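Local coordinates for conserved exported protein (Bacteroides fragilis, PDB 3CLW) that probably hydrolyses O-glycosidic bonds, as a family 30 glycoside hydrolase would, although its actual function has not been established, at residues A285-V289 against D420-A424; R292-H296 against N344-N350; D278-A282 against E312-E317; A424-I429 against V441-S446; L334-A339 against K391-T395. All coordinates share one frame; numbering follows the deposited sequence.

Contact 1: residues A285-V289 against D420-A424; sequences ATLLV and DLEAA
Ala-285 meets both Leu-421 and Ala-424 in a junction that is mostly apolar. Its CB lies 3.9 Å from Leu-421 CD1 and equally close to the CB of Ala-424, so two small methyl groups and a leucine branch meet between the two helices. Leu-421 leans alongside Thr-286, both side chains pointing the same way. Its CG stands opposite the backbone N (chi1 173°), which carries CD1 to 3.7 Å from Thr-286 CG2. One turn on, Val-289 faces the start of the short helix: its CB is 4.1 Å from the CB of Asp-420. Leu-288 adds a looser touch, CD2 to Ala-424 CB at 4.2 Å.

The helix 285-300 belongs to the TIM barrel of the family 30 domain, whereas the short helix that starts at Asp-420 comes just before strand 427-433 of the accessory beta domain; the contact thus forms part of the seam between the two.

Between 285-289 and 420-424 themselves the polar atoms stay unpaired with one another. Val-289 CG1 rests 3.8 Å from the carbonyl O of Asp-420, an oxygen that accepts from Ala-424 N within its own turn. The polar link comes a turn later, where Asp-420 OD2 is hydrogen-bonded to Asn-293 ND2.

Contact 2: residues R292-H296 against N344-N350; sequences RNRIH and NDLTLAN
The imidazole of His-296 and the amide of Asn-350 lie in almost parallel planes, 3° apart, with Asn-350 ND2 over the centre of one ring face and 3.8 Å above it. This is a stack of amide on ring; the OD1 of Asn-350 has a weak bond to Arg-409. With CG opposite the backbone N (chi1 -175°), the imidazole swings out to meet Asn-350, which has positive phi where the chain leaves the helix. His-296 CB meanwhile lies 3.2 Å from Leu-348 O.

The guanidinium of Arg-292 is met at its edge, near its plane, by Asp-345. NE donates to OD1 of Asp-345 at 2.8 Å in a bent salt-bridge bond (139° at the hydrogen), and the carboxylate receives it from above its own plane. NH2 makes a second salt bridge, to Asp-278, and NH1 bonds to the carbonyls of Leu-288 and Ser-281, so all three nitrogens of this buried group are engaged and its rotation is fixed.

Between these polar ends the backbones come close. Ala-349 CA makes a C-H...O contact of 3.4 Å with Arg-292 O, while Leu-348 CB lies 4.0 Å from Arg-292 CB and 3.7 Å from Asn-293 OD1. The ND2 of Asn-293 is bonded to Asp-420.

The contact joins helix 285-300 to the end of helix 328-347, consecutive helices of the barrel wall; beneath them Ile-295 and Ala-349 rest on Phe-308 of strand 307-310, while Asn-344 touches Met-428 of strand 427-433.

Contact 3: residues D278-A282 against E312-E317; sequences DYWSA and EYCILE
Asp-278 N donates to Glu-312 O at 3.2 Å, nearly along the C=O axis, and from there 278-282 folds into a type II beta turn (Asp-278 to Ser-281) while 312-315 runs on extended and the chain kinks at Leu-316. Tyr-279 reaches across to the other loop. Its hydroxyl donates to the anti lone pair of Glu-312 OE2 at 2.6 Å, and the carboxylate, at the ring's edge, stands 82° to the ring plane. Cys-314 SG also lies at that ring's edge, a sulfur-aromatic contact with SG 5.2 Å from the centroid. The Tyr-313 ring approaches obliquely, with its CD1 3.9 Å from Tyr-279 CD1, and Leu-316 CD2 touches the CD1 of Tyr-279 as well.

Both loops emerge from the carboxy ends of successive barrel strands, 270-276 and 307-310, the end at which TIM-barrel glycosidases carry their active site; Tyr-279 also touches Glu-186 there. The Asp-278 carboxylate instead forms a salt bridge with Arg-292 of helix 285-300, while its CB packs 3.6 Å from Tyr-313 CD1.

Farther along, the side chains of Trp-280 and Glu-317 run antiparallel alongside one another, Trp-280 CZ3 lying 3.7 Å from Glu-317 CB. The Glu-317 chain bends at chi2 (-92°), bringing its carboxylate toward the turn. OE2 accepts from the Tyr-313 hydroxyl and is also hydrogen-bonded to Tyr-337 OH of helix 328-347. Two waters also link the segments: one runs from Trp-280 N to Glu-317 OE1, which it meets at 2.7 Å, and the other accepts from Ala-282 N and gives a weak bond to Glu-317 OE2.

Contact 4: residues A424-I429 against V441-S446; sequences ATSLMI and VAINYS
Met-428 and Tyr-445 run side by side because of their torsions: the methionine CG lies beside its own backbone N (chi1 -71°) and the chain bends at chi3 (-88°), while the tyrosine CG stands opposite its N (chi1 -152°). Met-428 CE thereby comes 4.0 Å from Tyr-445 CD1. Over one face of that ring, offset toward the rim, lies Ala-424 O, 3.7 Å above the plane; the oxygen itself accepts from Arg-340. The hydroxyl of Tyr-445 bonds to Glu-321.

The backbones pair antiparallel. Met-428 and Ile-443 form the hydrogen-bonded pair, Met-428 N giving to Ile-443 O at 2.9 Å and Ile-443 N returning a bond to Met-428 O at 2.6 Å. Leu-427 with Asn-444 and Ile-429 with Ala-442 are non-hydrogen-bonded pairs on the other face, where Ile-429 CD1 packs 3.9 Å from Ala-442 CB. Past the last pair, Ser-426 O takes Tyr-445 N at 2.6 Å and, weakly, Ser-446 N. Asn-444 OD1 holds the departing chain by accepting from Ser-446 OG at 2.7 Å on a lone pair.

On the Met-428 side, helix 328-347 and Tyr-399 of helix 391-400 approach; on the Ile-429 side, Phe-8 of strand 6-25. The core of the contact is the beta hairpin of 427-433 and 438-444, part of the accessory beta domain that family 30 glycosidases carry beside their barrel.

Contact 5: residues L334-A339 against K391-T395; sequences LGLYVA and KMLWT
Lys-391 meets Gly-335 first, its CB 4.1 Å from the glycine CA, before its chain bends away to carry NZ to Asn-472 and the carbonyl of Thr-468. Backbone meets backbone here: the CA atoms of Gly-335 and Met-392 are 4.0 Å apart, a spacing possible because the glycine presents no side chain.

Met-392 follows, with its thioether laid across the other helix. CG rests 3.6 Å from Leu-334 O and also touches Val-338 CG2, whose side chain it crosses at about a right angle. A bend at chi3 (-70°) turns the terminal methyl CE back to 3.9 Å from Leu-334 CB.

One turn on, Thr-395 points at the carbonyl of Gly-335. Its OG1 lies 2.8 Å from Gly-335 O and 3.2 Å from Lys-391 O, so one hydroxyl proton has two acceptors within reach and could serve either. CB of the same threonine packs 3.9 Å from Ala-339 CB.

The segments 334-339 and 391-395 cross at -40° with their axes 7.8 Å apart, tight for a helix pair. Ala-339 and Thr-395 also touch Val-491 of strand 490-495, while Trp-356 of strand 353-356 touches both Val-338 and Met-392, as expected of helices packed round the strands of a TIM barrel.

From the N terminus, the first segment reached is 278-282, whose loop contact 3 closes at 312-317. Contact 1 opens at 285-289 and does not close until 420-424; contacts 2 and 5 are nested inside its loop. Contact 3 crosses both contact 1 and contact 2, since its return segment comes after 285-289 and 292-296 have passed. Contact 5, opening at 334-339, crosses contact 2 and follows contact 3 in series. Contact 4 comes last, sharing Ala-424 with contact 1. Together, contacts 2, 3 and 5 tie barrel loops and helices to one another, contact 4 pairs two strands of the beta domain, and contact 1 joins the two parts.

Contact 1: residues A285-V289 against D420-A424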
# COMPACT_ATOMS: atom_id res chain seq x y z
N ALA A 285 12.23 -12.76 -11.28
CA ALA A 285 13.17 -11.81 -10.68
C ALA A 285 13.77 -10.82 -11.67
O ALA A 285 14.10 -9.68 -11.29
CB ALA A 285 14.28 -12.54 -9.91
N THR A 286 13.96 -11.25 -12.92
CA THR A 286 14.51 -10.32 -13.93
C THR A 286 13.55 -9.13 -14.13
O THR A 286 13.96 -7.97 -14.10
CB THR A 286 14.88 -11.02 -15.27
OG1 THR A 286 13.72 -11.60 -15.87
CG2 THR A 286 15.87 -12.11 -15.03
N LEU A 287 12.27 -9.43 -14.30
CA LEU A 287 11.26 -8.40 -14.43
C LEU A 287 11.19 -7.55 -13.15
O LEU A 287 11.17 -6.32 -13.21
CB LEU A 287 9.91 -9.02 -14.77
CG LEU A 287 8.65 -8.15 -14.72
CD1 LEU A 287 8.72 -7.00 -15.75
CD2 LEU A 287 7.40 -9.02 -14.94
N LEU A 288 11.17 -8.22 -11.99
CA LEU A 288 11.09 -7.56 -10.69
C LEU A 288 12.11 -6.43 -10.60
O LEU A 288 11.77 -5.27 -10.32
CB LEU A 288 11.28 -8.58 -9.55
CG LEU A 288 11.60 -8.13 -8.11
CD1 LEU A 288 10.35 -7.71 -7.32
CD2 LEU A 288 12.33 -9.24 -7.35
N VAL A 289 13.38 -6.76 -10.85
CA VAL A 289 14.44 -5.77 -10.63
C VAL A 289 14.59 -4.72 -11.74
O VAL A 289 14.81 -3.54 -11.45
CB VAL A 289 15.81 -6.43 -10.27
CG1 VAL A 289 15.67 -7.30 -9.01
CG2 VAL A 289 16.40 -7.25 -11.45
N ASP A 420 21.68 -6.87 -8.47
CA ASP A 420 20.29 -6.76 -8.07
C ASP A 420 19.62 -8.09 -8.28
O ASP A 420 18.89 -8.57 -7.39
CB ASP A 420 19.58 -5.71 -8.92
CG ASP A 420 20.06 -4.30 -8.66
OD1 ASP A 420 20.65 -4.03 -7.59
OD2 ASP A 420 19.82 -3.45 -9.55
N LEU A 421 19.89 -8.69 -9.44
CA LEU A 421 19.30 -9.97 -9.86
C LEU A 421 19.75 -11.14 -9.00
O LEU A 421 18.96 -12.05 -8.75
CB LEU A 421 19.58 -10.26 -11.34
CG LEU A 421 19.15 -11.66 -11.87
CD1 LEU A 421 17.66 -11.95 -11.77
CD2 LEU A 421 19.63 -11.89 -13.32
N GLU A 422 21.00 -11.13 -8.55
CA GLU A 422 21.50 -12.26 -7.79
C GLU A 422 20.98 -12.16 -6.39
O GLU A 422 20.56 -13.15 -5.81
CB GLU A 422 23.03 -12.37 -7.86
CG GLU A 422 23.50 -13.12 -9.12
CD GLU A 422 25.00 -12.98 -9.46
OE1 GLU A 422 25.74 -12.28 -8.70
OE2 GLU A 422 25.41 -13.58 -10.51
N ALA A 423 20.97 -10.94 -5.85
CA ALA A 423 20.42 -10.68 -4.53
C ALA A 423 18.98 -11.19 -4.40
O ALA A 423 18.62 -11.75 -3.36
CB ALA A 423 20.49 -9.21 -4.21
N ALA A 424 18.18 -11.02 -5.45
CA ALA A 424 16.76 -11.41 -5.45
C ALA A 424 16.50 -12.90 -5.13
O ALA A 424 15.39 -13.26 -4.69
CB ALA A 424 16.10 -11.03 -6.76

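Contact 2: residues R292-H296 against N344-N350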
# COMPACT_ATOMS: atom_id res chain seq x y z
N ARG A 292 11.68 -1.93 -11.72
CA ARG A 292 11.84 -1.04 -10.58
C ARG A 292 13.06 -0.12 -10.69
O ARG A 292 13.02 1.04 -10.24
CB ARG A 292 11.85 -1.85 -9.27
CG ARG A 292 10.44 -2.19 -8.76
CD ARG A 292 10.38 -3.49 -7.97
NE ARG A 292 8.98 -3.84 -7.77
CZ ARG A 292 8.25 -4.59 -8.59
NH1 ARG A 292 8.82 -5.15 -9.66
NH2 ARG A 292 6.96 -4.81 -8.35
N ASN A 293 14.15 -0.64 -11.24
CA ASN A 293 15.30 0.20 -11.60
C ASN A 293 14.92 1.25 -12.63
O ASN A 293 15.33 2.39 -12.53
CB ASN A 293 16.46 -0.65 -12.14
CG ASN A 293 17.36 -1.18 -11.03
OD1 ASN A 293 17.54 -0.52 -10.00
ND2 ASN A 293 17.95 -2.36 -11.25
N ARG A 294 14.10 0.87 -13.59
CA ARG A 294 13.66 1.81 -14.60
C ARG A 294 12.87 2.98 -14.00
O ARG A 294 13.05 4.14 -14.42
CB ARG A 294 12.84 1.11 -15.67
CG ARG A 294 12.85 1.90 -16.97
CD ARG A 294 12.00 1.26 -18.01
NE ARG A 294 11.76 2.17 -19.11
CZ ARG A 294 10.97 1.92 -20.14
NH1 ARG A 294 10.35 0.76 -20.23
NH2 ARG A 294 10.83 2.83 -21.10
N ILE A 295 12.03 2.68 -13.01
CA ILE A 295 11.22 3.69 -12.34
C ILE A 295 12.13 4.77 -11.78
O ILE A 295 11.94 5.96 -12.07
CB ILE A 295 10.34 3.10 -11.19
CG1 ILE A 295 9.29 2.11 -11.75
CG2 ILE A 295 9.69 4.23 -10.39
CD1 ILE A 295 8.42 1.46 -10.67
N HIS A 296 13.10 4.35 -10.97
CA HIS A 296 14.02 5.28 -10.36
C HIS A 296 14.88 6.06 -11.38
O HIS A 296 15.10 7.26 -11.22
CB HIS A 296 14.92 4.56 -9.37
CG HIS A 296 15.82 5.47 -8.62
ND1 HIS A 296 15.36 6.57 -7.93
CD2 HIS A 296 17.17 5.48 -8.48
CE1 HIS A 296 16.38 7.20 -7.38
NE2 HIS A 296 17.49 6.57 -7.70
N ASN A 344 12.85 -4.58 -2.88
CA ASN A 344 13.16 -4.04 -4.20
C ASN A 344 12.45 -2.71 -4.47
O ASN A 344 13.04 -1.80 -5.08
CB ASN A 344 12.89 -5.09 -5.28
CG ASN A 344 13.93 -6.19 -5.27
OD1 ASN A 344 15.01 -6.02 -5.82
ND2 ASN A 344 13.63 -7.31 -4.62
N ASP A 345 11.21 -2.57 -4.00
CA ASP A 345 10.56 -1.27 -4.05
C ASP A 345 11.33 -0.19 -3.31
O ASP A 345 11.51 0.92 -3.84
CB ASP A 345 9.12 -1.35 -3.56
CG ASP A 345 8.18 -1.88 -4.63
OD1 ASP A 345 8.58 -1.91 -5.81
OD2 ASP A 345 7.05 -2.28 -4.30
N LEU A 346 11.76 -0.50 -2.10
CA LEU A 346 12.51 0.43 -1.26
C LEU A 346 13.92 0.73 -1.78
O LEU A 346 14.39 1.84 -1.68
CB LEU A 346 12.61 -0.10 0.17
CG LEU A 346 11.33 -0.19 1.00
CD1 LEU A 346 11.60 -0.89 2.33
CD2 LEU A 346 10.69 1.19 1.20
N THR A 347 14.60 -0.29 -2.31
CA THR A 347 16.00 -0.15 -2.67
C THR A 347 16.25 0.09 -4.16
O THR A 347 17.25 0.67 -4.50
CB THR A 347 16.84 -1.37 -2.21
OG1 THR A 347 16.34 -2.54 -2.87
CG2 THR A 347 16.75 -1.57 -0.71
N LEU A 348 15.37 -0.38 -5.03
CA LEU A 348 15.54 -0.19 -6.45
C LEU A 348 14.68 0.96 -6.97
O LEU A 348 15.17 1.83 -7.66
CB LEU A 348 15.28 -1.48 -7.24
CG LEU A 348 16.16 -2.68 -6.91
CD1 LEU A 348 16.04 -3.73 -8.00
CD2 LEU A 348 17.61 -2.29 -6.69
N ALA A 349 13.39 0.97 -6.61
CA ALA A 349 12.47 2.02 -7.02
C ALA A 349 12.53 3.21 -6.07
O ALA A 349 11.89 4.23 -6.32
CB ALA A 349 11.06 1.48 -7.18
N ASN A 350 13.32 3.07 -5.00
CA ASN A 350 13.45 4.08 -3.94
C ASN A 350 12.11 4.57 -3.40
O ASN A 350 11.91 5.78 -3.19
CB ASN A 350 14.31 5.27 -4.42
CG ASN A 350 15.81 4.97 -4.38
OD1 ASN A 350 16.58 5.71 -3.78
ND2 ASN A 350 16.22 3.90 -5.01

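Contact 3: residues D278-A282 against E312-E317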
# COMPACT_ATOMS: atom_id res chain seq x y z
N ASP A 278 2.14 -2.91 -7.51
CA ASP A 278 3.14 -3.97 -7.74
C ASP A 278 2.65 -5.13 -8.61
O ASP A 278 3.44 -5.98 -9.01
CB ASP A 278 3.56 -4.56 -6.41
CG ASP A 278 4.42 -3.62 -5.62
OD1 ASP A 278 5.55 -3.31 -6.07
OD2 ASP A 278 3.98 -3.21 -4.53
N TYR A 279 1.35 -5.19 -8.87
CA TYR A 279 0.78 -6.30 -9.61
C TYR A 279 1.52 -6.64 -10.92
O TYR A 279 1.97 -5.74 -11.61
CB TYR A 279 -0.69 -6.02 -9.91
CG TYR A 279 -1.55 -5.85 -8.67
CD1 TYR A 279 -1.83 -6.96 -7.84
CD2 TYR A 279 -2.10 -4.62 -8.34
CE1 TYR A 279 -2.62 -6.83 -6.70
CE2 TYR A 279 -2.90 -4.48 -7.19
CZ TYR A 279 -3.16 -5.60 -6.38
OH TYR A 279 -3.95 -5.51 -5.26
N TRP A 280 1.63 -7.94 -11.23
CA TRP A 280 2.19 -8.48 -12.49
C TRP A 280 3.65 -8.17 -12.78
O TRP A 280 4.12 -8.36 -13.89
CB TRP A 280 1.31 -8.14 -13.70
CG TRP A 280 -0.12 -8.19 -13.36
CD1 TRP A 280 -0.98 -7.14 -13.35
CD2 TRP A 280 -0.86 -9.34 -12.93
NE1 TRP A 280 -2.23 -7.55 -12.93
CE2 TRP A 280 -2.19 -8.90 -12.66
CE3 TRP A 280 -0.54 -10.70 -12.73
CZ2 TRP A 280 -3.21 -9.78 -12.23
CZ3 TRP A 280 -1.55 -11.59 -12.27
CH2 TRP A 280 -2.87 -11.11 -12.03
N SER A 281 4.38 -7.70 -11.79
CA SER A 281 5.76 -7.33 -12.02
C SER A 281 6.66 -7.88 -10.91
O SER A 281 7.82 -7.50 -10.81
CB SER A 281 5.91 -5.80 -12.16
OG SER A 281 5.59 -5.09 -10.96
N ALA A 282 6.11 -8.76 -10.08
CA ALA A 282 6.87 -9.29 -8.92
C ALA A 282 7.57 -10.61 -9.21
O ALA A 282 8.30 -11.12 -8.36
CB ALA A 282 5.98 -9.42 -7.70
N GLU A 312 -0.51 -0.33 -3.88
CA GLU A 312 -1.44 -1.46 -3.76
C GLU A 312 -0.78 -2.73 -4.19
O GLU A 312 -0.15 -2.78 -5.22
CB GLU A 312 -2.72 -1.26 -4.58
CG GLU A 312 -3.86 -2.19 -4.14
CD GLU A 312 -5.01 -2.23 -5.12
OE1 GLU A 312 -5.66 -1.19 -5.38
OE2 GLU A 312 -5.30 -3.33 -5.62
N TYR A 313 -0.92 -3.77 -3.37
CA TYR A 313 -0.57 -5.13 -3.76
C TYR A 313 -1.32 -6.17 -2.93
O TYR A 313 -1.63 -5.94 -1.76
CB TYR A 313 0.94 -5.39 -3.59
CG TYR A 313 1.32 -6.78 -4.05
CD1 TYR A 313 1.25 -7.13 -5.42
CD2 TYR A 313 1.67 -7.77 -3.11
CE1 TYR A 313 1.57 -8.41 -5.84
CE2 TYR A 313 2.00 -9.05 -3.52
CZ TYR A 313 1.94 -9.37 -4.87
OH TYR A 313 2.27 -10.65 -5.27
N CYS A 314 -1.60 -7.32 -3.54
CA CYS A 314 -1.94 -8.57 -2.83
C CYS A 314 -1.55 -9.74 -3.74
O CYS A 314 -1.34 -9.53 -4.95
CB CYS A 314 -3.42 -8.62 -2.45
SG CYS A 314 -4.54 -8.70 -3.83
N ILE A 315 -1.44 -10.95 -3.18
CA ILE A 315 -1.14 -12.14 -3.97
C ILE A 315 -2.29 -12.40 -4.92
O ILE A 315 -3.41 -12.70 -4.50
CB ILE A 315 -0.92 -13.41 -3.12
CG1 ILE A 315 0.12 -13.19 -2.03
CG2 ILE A 315 -0.55 -14.60 -4.03
CD1 ILE A 315 1.53 -12.93 -2.51
N LEU A 316 -2.00 -12.27 -6.20
CA LEU A 316 -2.99 -12.37 -7.26
C LEU A 316 -2.45 -13.29 -8.33
O LEU A 316 -3.21 -14.06 -8.92
CB LEU A 316 -3.24 -11.00 -7.85
CG LEU A 316 -4.63 -10.62 -8.29
CD1 LEU A 316 -5.63 -10.86 -7.16
CD2 LEU A 316 -4.62 -9.16 -8.72
N GLU A 317 -1.15 -13.21 -8.57
CA GLU A 317 -0.51 -14.02 -9.59
C GLU A 317 -0.27 -15.44 -9.12
O GLU A 317 -0.42 -15.78 -7.95
CB GLU A 317 0.81 -13.41 -10.04
CG GLU A 317 1.89 -13.44 -8.98
CD GLU A 317 1.92 -12.17 -8.13
OE1 GLU A 317 0.85 -11.58 -7.84
OE2 GLU A 317 3.04 -11.77 -7.76
O HOH W 1 -0.03 -9.72 -9.54
O HOH W 2 3.71 -10.10 -10.32

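Contact 4: residues A424-I429 against V441-S446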
# COMPACT_ATOMS: atom_id res chain seq x y z
N ALA A 424 18.18 -11.02 -5.45
CA ALA A 424 16.76 -11.41 -5.45
C ALA A 424 16.50 -12.90 -5.13
O ALA A 424 15.39 -13.26 -4.69
CB ALA A 424 16.10 -11.03 -6.76
N THR A 425 17.48 -13.77 -5.36
CA THR A 425 17.28 -15.20 -5.08
C THR A 425 18.18 -15.68 -3.96
O THR A 425 18.17 -16.86 -3.63
CB THR A 425 17.49 -16.11 -6.34
OG1 THR A 425 18.76 -15.81 -6.96
CG2 THR A 425 16.38 -15.89 -7.33
N SER A 426 18.96 -14.77 -3.39
CA SER A 426 19.83 -15.12 -2.27
C SER A 426 19.60 -14.24 -1.03
O SER A 426 18.82 -14.61 -0.16
CB SER A 426 21.31 -15.16 -2.69
OG SER A 426 21.78 -13.90 -3.15
N LEU A 427 20.26 -13.08 -0.97
CA LEU A 427 20.25 -12.27 0.24
C LEU A 427 20.05 -10.77 -0.05
O LEU A 427 20.85 -10.14 -0.77
CB LEU A 427 21.54 -12.51 1.02
CG LEU A 427 21.70 -11.72 2.32
CD1 LEU A 427 20.91 -12.37 3.47
CD2 LEU A 427 23.15 -11.59 2.70
N MET A 428 18.97 -10.22 0.52
CA MET A 428 18.57 -8.82 0.32
C MET A 428 18.63 -8.10 1.65
O MET A 428 18.15 -8.60 2.67
CB MET A 428 17.16 -8.72 -0.28
CG MET A 428 17.02 -9.16 -1.75
SD MET A 428 15.31 -9.43 -2.26
CE MET A 428 15.14 -11.13 -1.80
N ILE A 429 19.24 -6.93 1.67
CA ILE A 429 19.42 -6.22 2.90
C ILE A 429 19.49 -4.72 2.62
O ILE A 429 20.05 -4.30 1.62
CB ILE A 429 20.62 -6.80 3.70
CG1 ILE A 429 20.91 -5.98 4.96
CG2 ILE A 429 21.81 -6.86 2.84
CD1 ILE A 429 21.83 -6.69 5.93
N VAL A 441 17.17 -4.57 7.61
CA VAL A 441 16.26 -5.68 7.36
C VAL A 441 16.89 -6.56 6.31
O VAL A 441 17.16 -6.10 5.19
CB VAL A 441 14.84 -5.21 6.91
CG1 VAL A 441 13.91 -6.40 6.71
CG2 VAL A 441 14.24 -4.25 7.91
N ALA A 442 17.14 -7.81 6.68
CA ALA A 442 17.83 -8.77 5.86
C ALA A 442 16.92 -9.90 5.48
O ALA A 442 16.31 -10.54 6.35
CB ALA A 442 19.06 -9.31 6.59
N ILE A 443 16.79 -10.15 4.19
CA ILE A 443 16.03 -11.31 3.74
C ILE A 443 16.97 -12.39 3.29
O ILE A 443 17.76 -12.16 2.36
CB ILE A 443 15.08 -10.99 2.56
CG1 ILE A 443 14.22 -9.77 2.88
CG2 ILE A 443 14.23 -12.23 2.20
CD1 ILE A 443 13.51 -9.20 1.67
N ASN A 444 16.88 -13.55 3.93
CA ASN A 444 17.58 -14.74 3.47
C ASN A 444 16.67 -15.62 2.61
O ASN A 444 15.92 -16.48 3.12
CB ASN A 444 18.18 -15.53 4.64
CG ASN A 444 19.11 -16.65 4.16
OD1 ASN A 444 19.16 -16.98 2.97
ND2 ASN A 444 19.85 -17.24 5.08
N TYR A 445 16.76 -15.41 1.30
CA TYR A 445 15.84 -16.03 0.35
C TYR A 445 16.31 -17.43 0.01
O TYR A 445 15.54 -18.22 -0.55
CB TYR A 445 15.71 -15.19 -0.92
CG TYR A 445 14.38 -15.35 -1.62
CD1 TYR A 445 13.26 -14.64 -1.18
CD2 TYR A 445 14.23 -16.22 -2.70
CE1 TYR A 445 12.04 -14.77 -1.79
CE2 TYR A 445 13.00 -16.38 -3.31
CZ TYR A 445 11.90 -15.63 -2.86
OH TYR A 445 10.66 -15.76 -3.45
N SER A 446 17.57 -17.72 0.31
CA SER A 446 18.19 -19.00 -0.05
C SER A 446 17.77 -20.09 0.92
O SER A 446 17.21 -19.80 1.99
CB SER A 446 19.72 -18.87 -0.02
OG SER A 446 20.19 -18.92 1.32

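Contact 5: residues L334-A339 against K391-T395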
# COMPACT_ATOMS: atom_id res chain seq x y z
N LEU A 334 5.05 -17.28 0.87
CA LEU A 334 4.27 -16.08 0.60
C LEU A 334 4.85 -14.89 1.34
O LEU A 334 5.05 -13.82 0.73
CB LEU A 334 2.82 -16.29 0.97
CG LEU A 334 2.04 -17.26 0.09
CD1 LEU A 334 0.72 -17.62 0.77
CD2 LEU A 334 1.80 -16.64 -1.28
N GLY A 335 5.15 -15.07 2.63
CA GLY A 335 5.79 -14.03 3.42
C GLY A 335 7.11 -13.51 2.83
O GLY A 335 7.34 -12.31 2.78
N LEU A 336 7.98 -14.43 2.39
CA LEU A 336 9.25 -14.04 1.77
C LEU A 336 9.08 -13.49 0.35
O LEU A 336 9.81 -12.60 -0.02
CB LEU A 336 10.23 -15.21 1.75
CG LEU A 336 10.74 -15.77 3.07
CD1 LEU A 336 11.23 -17.18 2.83
CD2 LEU A 336 11.85 -14.92 3.67
N TYR A 337 8.12 -14.00 -0.42
CA TYR A 337 7.83 -13.47 -1.76
C TYR A 337 7.47 -11.98 -1.71
O TYR A 337 7.95 -11.17 -2.53
CB TYR A 337 6.70 -14.27 -2.38
CG TYR A 337 6.30 -13.92 -3.80
CD1 TYR A 337 5.27 -13.01 -4.05
CD2 TYR A 337 6.92 -14.55 -4.90
CE1 TYR A 337 4.88 -12.70 -5.32
CE2 TYR A 337 6.51 -14.26 -6.21
CZ TYR A 337 5.49 -13.32 -6.41
OH TYR A 337 5.07 -13.02 -7.69
N VAL A 338 6.65 -11.62 -0.72
CA VAL A 338 6.19 -10.25 -0.58
C VAL A 338 7.27 -9.40 0.04
O VAL A 338 7.46 -8.29 -0.38
CB VAL A 338 4.86 -10.14 0.22
CG1 VAL A 338 4.43 -8.71 0.34
CG2 VAL A 338 3.76 -10.94 -0.45
N ALA A 339 7.99 -9.93 1.03
CA ALA A 339 9.13 -9.20 1.58
C ALA A 339 10.15 -8.82 0.48
O ALA A 339 10.81 -7.81 0.58
CB ALA A 339 9.79 -9.98 2.68
N LYS A 391 2.12 -15.11 7.29
CA LYS A 391 3.53 -14.73 7.39
C LYS A 391 3.82 -13.39 6.67
O LYS A 391 4.86 -12.75 6.93
CB LYS A 391 4.42 -15.85 6.85
CG LYS A 391 4.38 -17.13 7.73
CD LYS A 391 5.12 -16.88 9.05
CE LYS A 391 5.02 -18.09 9.98
NZ LYS A 391 5.82 -17.83 11.21
N MET A 392 2.91 -12.99 5.78
CA MET A 392 2.95 -11.75 5.06
C MET A 392 2.76 -10.64 6.07
O MET A 392 3.39 -9.60 5.94
CB MET A 392 1.89 -11.68 3.95
CG MET A 392 2.27 -12.49 2.66
SD MET A 392 1.01 -12.80 1.42
CE MET A 392 -0.03 -13.99 2.31
N LEU A 393 1.94 -10.85 7.09
CA LEU A 393 1.79 -9.81 8.09
C LEU A 393 3.14 -9.60 8.77
O LEU A 393 3.61 -8.48 8.90
CB LEU A 393 0.69 -10.13 9.12
CG LEU A 393 0.35 -9.02 10.14
CD1 LEU A 393 -1.06 -9.14 10.70
CD2 LEU A 393 1.32 -9.05 11.31
N TRP A 394 3.75 -10.69 9.19
CA TRP A 394 5.00 -10.62 9.95
C TRP A 394 6.22 -10.12 9.13
O TRP A 394 7.06 -9.36 9.63
CB TRP A 394 5.21 -11.94 10.70
CG TRP A 394 4.02 -12.17 11.61
CD1 TRP A 394 3.06 -13.15 11.48
CD2 TRP A 394 3.62 -11.35 12.73
NE1 TRP A 394 2.13 -13.00 12.49
CE2 TRP A 394 2.43 -11.90 13.24
CE3 TRP A 394 4.16 -10.20 13.34
CZ2 TRP A 394 1.78 -11.36 14.36
CZ3 TRP A 394 3.51 -9.65 14.41
CH2 TRP A 394 2.31 -10.23 14.92
N THR A 395 6.30 -10.50 7.87
CA THR A 395 7.41 -10.04 7.05
C THR A 395 7.26 -8.56 6.70
O THR A 395 8.27 -7.85 6.60
CB THR A 395 7.60 -10.87 5.77
OG1 THR A 395 6.43 -10.80 4.95
CG2 THR A 395 7.90 -12.34 6.12